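Local coordinates for putative peroxiredoxin MT2298 (PDB 5C04), which probably reduces hydrogen peroxide and organic hydroperoxides to water and alcohols as a thiol-specific, mycoredoxin-dependent peroxidase, helping protect the cell against oxidative stress, at residues Leu50-Leu53 / Arg54-Pro58; Thr77-Ile80 / Trp81-Ser85. The protein carries 1 engineered substitution. All coordinates share one frame; numbering follows the deposited sequence. Where two conformers were deposited one is given.

From the N terminus the chain runs through strand 32-37 into helix 44-55, and contact 1 closes at the C-terminal end of that helix, between 50-53 and 54-58. The chain then passes through strand 65-71 into helix 75-85, where contact 2 joins 77-80 to 81-85. Each is local to one helix, the two follow in series, and neither encloses the other. Both helices are crossovers of the thioredoxin fold, one linking strands 32-37 and 65-71, the other strands 65-71 and 91-93. Contacts 1 and 2 meet directly: Arg-54 NH1 lies 2.7 Å from Ser-85 O, a probable hydrogen bond, and Leu-50 CD1 packs against Trp-81 CZ3.

Contact 1 of 2, residues Leu50-Leu53 / Arg54-Pro58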
# COMPACT_ATOMS: atom_id res chain seq x y z
N LEU A 50 -12.40 -1.13 12.28
CA LEU A 50 -12.95 0.09 11.67
C LEU A 50 -14.45 -0.01 11.42
O LEU A 50 -15.13 1.00 11.46
CB LEU A 50 -12.16 0.51 10.43
CG LEU A 50 -10.74 1.03 10.70
CD1 LEU A 50 -10.23 1.75 9.44
CD2 LEU A 50 -10.60 1.89 11.93
N ASP A 51 -14.98 -1.20 11.16
CA ASP A 51 -16.44 -1.37 11.06
C ASP A 51 -17.09 -1.04 12.37
O ASP A 51 -18.16 -0.39 12.38
CB ASP A 51 -16.82 -2.78 10.57
CG ASP A 51 -16.55 -3.00 9.09
OD1 ASP A 51 -16.10 -2.08 8.35
OD2 ASP A 51 -16.84 -4.13 8.61
N GLN A 52 -16.51 -1.47 13.49
CA GLN A 52 -17.07 -1.14 14.82
C GLN A 52 -17.01 0.38 15.01
O GLN A 52 -17.98 0.99 15.50
CB GLN A 52 -16.33 -1.93 15.94
CG GLN A 52 -16.44 -1.41 17.38
CD GLN A 52 -17.60 -1.95 18.20
OE1 GLN A 52 -18.26 -2.91 17.83
NE2 GLN A 52 -17.88 -1.28 19.30
N LEU A 53 -15.89 1.00 14.66
CA LEU A 53 -15.76 2.46 14.78
C LEU A 53 -16.84 3.16 13.95
O LEU A 53 -17.55 4.07 14.44
CB LEU A 53 -14.36 2.88 14.31
CG LEU A 53 -13.85 4.26 14.74
CD1 LEU A 53 -12.36 4.40 14.42
CD2 LEU A 53 -14.63 5.36 14.08
N ARG A 54 -17.00 2.71 12.71
CA ARG A 54 -18.04 3.20 11.78
C ARG A 54 -19.43 3.10 12.41
O ARG A 54 -20.19 4.09 12.39
CB ARG A 54 -18.01 2.39 10.47
CG ARG A 54 -19.15 2.66 9.49
CD ARG A 54 -19.29 1.56 8.45
NE ARG A 54 -19.74 0.32 9.07
CZ ARG A 54 -19.68 -0.90 8.54
NH1 ARG A 54 -19.12 -1.13 7.36
NH2 ARG A 54 -20.15 -1.93 9.24
N ASP A 55 -19.75 1.93 12.95
CA ASP A 55 -21.09 1.65 13.52
C ASP A 55 -21.39 2.56 14.72
O ASP A 55 -22.57 2.77 15.08
CB ASP A 55 -21.19 0.16 13.93
CG ASP A 55 -21.21 -0.79 12.74
OD1 ASP A 55 -21.33 -0.37 11.57
OD2 ASP A 55 -21.11 -2.02 13.00
N HIS A 56 -20.36 3.09 15.37
CA HIS A 56 -20.51 3.96 16.54
C HIS A 56 -19.89 5.34 16.35
O HIS A 56 -19.47 5.97 17.31
CB HIS A 56 -19.91 3.26 17.75
CG HIS A 56 -20.63 2.00 18.11
ND1 HIS A 56 -20.29 0.76 17.59
CD2 HIS A 56 -21.71 1.79 18.90
CE1 HIS A 56 -21.12 -0.15 18.07
NE2 HIS A 56 -21.99 0.45 18.86
N LEU A 57 -19.80 5.79 15.11
CA LEU A 57 -19.01 6.98 14.79
C LEU A 57 -19.38 8.24 15.58
O LEU A 57 -18.49 8.97 15.98
CB LEU A 57 -19.05 7.25 13.28
CG LEU A 57 -18.16 8.38 12.76
CD1 LEU A 57 -16.69 8.11 13.07
CD2 LEU A 57 -18.42 8.59 11.29
N PRO A 58 -20.68 8.45 15.85
CA PRO A 58 -21.01 9.67 16.61
C PRO A 58 -20.37 9.74 18.01
O PRO A 58 -20.27 10.84 18.59
CB PRO A 58 -22.52 9.60 16.70
CG PRO A 58 -22.94 8.82 15.49
CD PRO A 58 -21.90 7.75 15.41
O HOH W 1 -20.92 -2.94 15.59
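Arg-54 lays its guanidinium alongside the carboxylate of Asp-51, one turn back on the same helix. Starting at its root, Arg-54 CB sits 3.3 Å from Leu-50 O, the carbonyl that takes the Arg-54 backbone N-H. The chain leaves with CG anti to the backbone N and then bends at chi3 (67°), which swings the head back over Asp-51. Arg-54 NE and NH2 turn the other way in a hydrogen-bonded salt bridge: both donate to the single oxygen Asp-55 OD1, each at 3.0 Å, from the same face of the carboxylate, while OD1 stays close to the guanidinium plane. At the tip Arg-54 NH1 lies 3.3 Å from Asp-51 OD1, a salt bridge of charges alone: the carboxylate is stacked on the guanidinium, the planes 17° apart, and no N-H is aimed at the oxygen. NH1 also bonds to Ser-85 O, and Asp-51 OD1 is held by Gln-47. In this salt-bridge network the two carboxylates share one arginine, which probably offsets their like charges.

Where the helix ends, His-56 leaves helical angles and its ring folds back: His-56 ND1 donates to Gln-52 O at 3.1 Å, with the oxygen near the ring plane. In one of its two conformers the Gln-52 amide, its plane 30° from the ring, brings NE2 to 3.6 Å from His-56 ND1. A water bonds Asp-55 OD2.

On another side Leu-53 CD2 packs 3.6 Å from Leu-57 CD1. This is the tail of helix 44-55, the crossover between parallel strands 32-37 and 65-71; Leu-50 and Asp-51 touch Phe-87 just beyond helix 75-85, and Leu-57 touches Thr-88.

Contact 2 of 2, residues Thr77-Ile80 / Trp81-Ser85; sequences THKI and WATQS
Ile-80 and Gln-84 run side by side and point the same way, one turn apart on helix 75-85, the crossover of a beta-alpha-beta unit of the thioredoxin fold between strands 65-71 and 91-93. In the conformer modelled here Ile-80 offers its CG2 branch, and this methyl lies 3.4 Å from Gln-84 NE2. The Gln-84 amide passes that methyl to the dimer interface, where OE1 bonds NE2 of Gln-84 of the second subunit. Ile-80 also packs on Phe-42 of that subunit, so this side of the helix serves the homodimer.

Trp-81 heads elsewhere. With chi1 at -166° its CG stands opposite the backbone N, and the indole is carried off the helix towards helix 44-55, touching Leu-50 and Cys-46, the probable active-site cysteine. NE1 bonds Gln-47 OE1, helping to fix the rotation of the indole, and Phe-87 meets the ring edge-to-face. Gln-47 reaches the next turn as well: its NE2 donates to Ser-85 OG, and Ser-85 OG in turn donates to Trp-81 O at 2.8 Å.

Lys-79 and Thr-83 cross on an exposed side of the helix, with Lys-79 CE 4.0 Å from Thr-83 OG1. Lys-79 NZ is held chiefly by Asn-18 OD1, and a water links it to Thr-83 OG1, accepting from Lys-79 NZ at 2.8 Å and donating to the hydroxyl. The threonine hydroxyl, set beside its own backbone N (chi1 -61°), folds back on the helix: Thr-83 OG1 and Thr-83 N each donate to Lys-79 O at 2.9 Å, from opposite faces of the carbonyl plane.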
# COMPACT_ATOMS: atom_id res chain seq x y z
N THR A 77 -5.88 3.25 -2.17
CA THR A 77 -6.31 2.08 -1.41
C THR A 77 -7.39 2.43 -0.41
O THR A 77 -8.41 1.74 -0.29
CB THR A 77 -5.10 1.44 -0.70
OG1 THR A 77 -4.22 0.91 -1.71
CG2 THR A 77 -5.50 0.33 0.25
N HIS A 78 -7.12 3.49 0.35
CA HIS A 78 -8.04 3.92 1.39
C HIS A 78 -9.34 4.46 0.84
O HIS A 78 -10.39 4.24 1.45
CB HIS A 78 -7.36 4.90 2.31
CG HIS A 78 -6.27 4.28 3.13
ND1 HIS A 78 -5.30 5.02 3.75
CD2 HIS A 78 -5.98 2.98 3.38
CE1 HIS A 78 -4.47 4.21 4.40
NE2 HIS A 78 -4.85 2.96 4.18
N LYS A 79 -9.30 5.09 -0.33
CA LYS A 79 -10.53 5.56 -0.96
C LYS A 79 -11.47 4.42 -1.33
O LYS A 79 -12.68 4.46 -1.00
CB LYS A 79 -10.23 6.41 -2.20
CG LYS A 79 -11.47 6.98 -2.89
CD LYS A 79 -12.33 7.80 -1.94
CE LYS A 79 -13.41 8.58 -2.68
NZ LYS A 79 -14.31 9.29 -1.72
N ILE A 80 -10.97 3.38 -1.99
CA ILE A 80 -11.79 2.23 -2.34
C ILE A 80 -12.30 1.51 -1.08
O ILE A 80 -13.45 1.11 -0.96
CB ILE A 80 -11.01 1.25 -3.25
CG1 ILE A 80 -10.68 1.91 -4.60
CG2 ILE A 80 -11.78 -0.05 -3.42
CD1 ILE A 80 -11.87 2.34 -5.43
N TRP A 81 -11.41 1.32 -0.10
CA TRP A 81 -11.78 0.62 1.12
C TRP A 81 -12.88 1.40 1.85
O TRP A 81 -13.88 0.81 2.29
CB TRP A 81 -10.56 0.45 2.02
CG TRP A 81 -10.75 -0.53 3.14
CD1 TRP A 81 -11.49 -1.68 3.12
CD2 TRP A 81 -10.18 -0.45 4.45
NE1 TRP A 81 -11.41 -2.33 4.33
CE2 TRP A 81 -10.60 -1.60 5.17
CE3 TRP A 81 -9.33 0.45 5.07
CZ2 TRP A 81 -10.21 -1.84 6.48
CZ3 TRP A 81 -8.95 0.22 6.38
CH2 TRP A 81 -9.39 -0.92 7.07
N ALA A 82 -12.71 2.71 1.93
CA ALA A 82 -13.70 3.56 2.60
C ALA A 82 -15.03 3.58 1.86
O ALA A 82 -16.10 3.49 2.51
CB ALA A 82 -13.19 4.99 2.74
N THR A 83 -14.98 3.67 0.54
CA THR A 83 -16.23 3.65 -0.25
C THR A 83 -16.97 2.33 -0.08
O THR A 83 -18.18 2.30 0.19
CB THR A 83 -15.95 3.93 -1.73
OG1 THR A 83 -15.39 5.23 -1.84
CG2 THR A 83 -17.25 3.83 -2.54
N GLN A 84 -16.27 1.21 -0.21
CA GLN A 84 -16.91 -0.09 -0.10
C GLN A 84 -17.38 -0.41 1.32
O GLN A 84 -18.33 -1.18 1.53
CB GLN A 84 -15.97 -1.16 -0.69
CG GLN A 84 -15.75 -0.96 -2.18
CD GLN A 84 -14.88 -2.01 -2.84
OE1 GLN A 84 -14.48 -3.00 -2.22
NE2 GLN A 84 -14.62 -1.81 -4.13
N SER A 85 -16.73 0.17 2.34
CA SER A 85 -17.05 -0.10 3.74
C SER A 85 -17.98 0.94 4.37
O SER A 85 -18.40 0.75 5.53
CB SER A 85 -15.77 -0.15 4.59
OG SER A 85 -14.84 -1.09 4.05
O HOH W 2 -15.28 7.28 -0.06